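Local coordinates for maltose/maltodextrin-binding protein (Thermus thermophilus, PDB 2GH9) that binds maltotriose and probably delivers it, as a periplasmic solute-binding protein, to a membrane transporter, at residues E132-L137 against P251-P256. Residues are numbered along the deposited sequence; the frame is centred on the assembly and turned at random.
Sequences EEFLAL and PFPVPP. Unlike the reference sequence in segment 251-256: V254 (reference Ala).
F134 reaches out from helix 131-141 and packs its side chain against two consecutive residues of the loop that follows strand 247-250, F252 and P253. The two phenyl rings form a T-shaped pair: F252 presents its edge to the face of F134, with centroids 5.1 Å apart and planes inclined at 67°. The touching part of F252 is its far rim, where CZ lies 3.7 Å from CZ of F134 and CE1 lies 3.9 Å from the same atom; the closest approach is thus at the outer rim of the F134 ring, away from its centre. P253 meets the other end of the F134 side chain, near its root. Its CG, the apex of the pyrrolidine ring, comes to 3.8 Å from both CB and CG of F134, and the two side chains cross at about a right angle. With chi1 at 162°, CG of F134 stands opposite the backbone N and the ring is carried off the helix toward the loop. Within the loop, CD of P253 lies over one face of the F252 ring, 3.5 Å above its plane and toward the rim. F149 meets both phenylalanines, edge-to-face with F134, while M229 and L231 of strand 227-232 touch F134 and F252, respectively. The contact thereby packs helix 131-141 beside the sheet containing strands 227-232 and 247-250, in one lobe of the periplasmic binding protein fold. No hydrogen bond joins the two segments; the contact between them is purely aromatic and apolar, so its cohesion probably rests on shape fit and the exclusion of water.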
loop_
_atom_site.group_PDB
_atom_site.type_symbol
_atom_site.label_atom_id
_atom_site.label_comp_id
_atom_site.label_asym_id
_atom_site.label_seq_id
_atom_site.Cartn_x
_atom_site.Cartn_y
_atom_site.Cartn_z
ATOM N N GLU A 132 9.640 23.938 -2.960
ATOM C CA GLU A 132 9.382 25.329 -2.574
ATOM C C GLU A 132 8.067 25.803 -3.205
ATOM O O GLU A 132 7.268 26.497 -2.582
ATOM C CB GLU A 132 10.559 26.228 -2.996
ATOM C CG GLU A 132 11.885 26.037 -2.181
ATOM C CD GLU A 132 12.656 24.733 -2.462
ATOM O OE1 GLU A 132 12.650 24.238 -3.618
ATOM O OE2 GLU A 132 13.291 24.206 -1.501
ATOM N N GLU A 133 7.856 25.394 -4.446
ATOM C CA GLU A 133 6.626 25.679 -5.169
ATOM C C GLU A 133 5.403 24.977 -4.544
ATOM O O GLU A 133 4.320 25.546 -4.474
ATOM C CB GLU A 133 6.794 25.219 -6.612
ATOM C CG GLU A 133 6.144 26.101 -7.621
ATOM C CD GLU A 133 6.487 25.686 -9.025
ATOM O OE1 GLU A 133 7.072 26.508 -9.756
ATOM O OE2 GLU A 133 6.185 24.545 -9.395
ATOM N N PHE A 134 5.601 23.736 -4.099
ATOM C CA PHE A 134 4.583 22.955 -3.396
ATOM C C PHE A 134 4.229 23.600 -2.074
ATOM O O PHE A 134 3.060 23.764 -1.764
ATOM C CB PHE A 134 5.083 21.521 -3.139
ATOM C CG PHE A 134 4.308 20.780 -2.063
ATOM C CD1 PHE A 134 3.093 20.160 -2.360
ATOM C CD2 PHE A 134 4.814 20.676 -0.771
ATOM C CE1 PHE A 134 2.384 19.488 -1.377
ATOM C CE2 PHE A 134 4.119 19.996 0.202
ATOM C CZ PHE A 134 2.897 19.397 -0.106
ATOM N N LEU A 135 5.260 23.930 -1.299
ATOM C CA LEU A 135 5.097 24.551 -0.003
ATOM C C LEU A 135 4.305 25.841 -0.096
ATOM O O LEU A 135 3.338 26.025 0.645
ATOM C CB LEU A 135 6.454 24.804 0.663
ATOM C CG LEU A 135 6.413 25.417 2.067
ATOM C CD1 LEU A 135 5.509 24.620 3.021
ATOM C CD2 LEU A 135 7.849 25.545 2.611
ATOM N N ALA A 136 4.700 26.707 -1.022
ATOM C CA ALA A 136 4.041 28.004 -1.218
ATOM C C ALA A 136 2.564 27.840 -1.595
ATOM O O ALA A 136 1.694 28.515 -1.038
ATOM C CB ALA A 136 4.771 28.816 -2.281
ATOM N N LEU A 137 2.297 26.924 -2.522
ATOM C CA LEU A 137 0.941 26.580 -2.937
ATOM C C LEU A 137 0.090 26.002 -1.800
ATOM O O LEU A 137 -1.044 26.438 -1.595
ATOM C CB LEU A 137 0.998 25.582 -4.086
ATOM C CG LEU A 137 -0.283 25.126 -4.776
ATOM C CD1 LEU A 137 -1.028 26.322 -5.371
ATOM C CD2 LEU A 137 0.045 24.080 -5.860
ATOM N N PRO A 251 4.827 12.558 -8.613
ATOM C CA PRO A 251 5.690 12.233 -7.484
ATOM C C PRO A 251 5.560 13.308 -6.412
ATOM O O PRO A 251 5.265 14.446 -6.716
ATOM C CB PRO A 251 7.112 12.201 -8.069
ATOM C CG PRO A 251 7.015 12.670 -9.492
ATOM C CD PRO A 251 5.566 12.823 -9.862
ATOM N N PHE A 252 5.761 12.925 -5.160
ATOM C CA PHE A 252 5.790 13.890 -4.096
ATOM C C PHE A 252 7.135 14.601 -4.174
ATOM O O PHE A 252 8.108 13.979 -4.513
ATOM C CB PHE A 252 5.596 13.233 -2.740
ATOM C CG PHE A 252 5.238 14.215 -1.661
ATOM C CD1 PHE A 252 3.915 14.639 -1.503
ATOM C CD2 PHE A 252 6.211 14.781 -0.888
ATOM C CE1 PHE A 252 3.586 15.569 -0.546
ATOM C CE2 PHE A 252 5.884 15.712 0.083
ATOM C CZ PHE A 252 4.579 16.111 0.246
ATOM N N PRO A 253 7.173 15.920 -3.928
ATOM C CA PRO A 253 8.466 16.604 -3.870
ATOM C C PRO A 253 9.428 16.066 -2.812
ATOM O O PRO A 253 9.014 15.558 -1.767
ATOM C CB PRO A 253 8.107 18.068 -3.577
ATOM C CG PRO A 253 6.679 18.111 -3.252
ATOM C CD PRO A 253 6.046 16.862 -3.803
ATOM N N VAL A 254 10.717 16.174 -3.112
ATOM C CA VAL A 254 11.743 15.717 -2.214
ATOM C C VAL A 254 11.786 16.706 -1.054
ATOM O O VAL A 254 11.808 17.926 -1.279
ATOM C CB VAL A 254 13.107 15.605 -2.934
ATOM C CG1 VAL A 254 14.185 14.978 -2.016
ATOM C CG2 VAL A 254 12.945 14.777 -4.174
ATOM N N PRO A 255 11.749 16.187 0.195
ATOM C CA PRO A 255 11.779 17.092 1.355
ATOM C C PRO A 255 13.086 17.893 1.382
ATOM O O PRO A 255 14.115 17.413 0.887
ATOM C CB PRO A 255 11.705 16.150 2.560
ATOM C CG PRO A 255 11.296 14.823 2.037
ATOM C CD PRO A 255 11.667 14.767 0.591
ATOM N N PRO A 256 13.048 19.100 1.961
ATOM C CA PRO A 256 14.241 19.923 2.062
ATOM C C PRO A 256 15.263 19.287 3.024
ATOM O O PRO A 256 14.894 18.782 4.085
ATOM C CB PRO A 256 13.700 21.245 2.609
ATOM C CG PRO A 256 12.473 20.854 3.378
ATOM C CD PRO A 256 11.877 19.724 2.605
#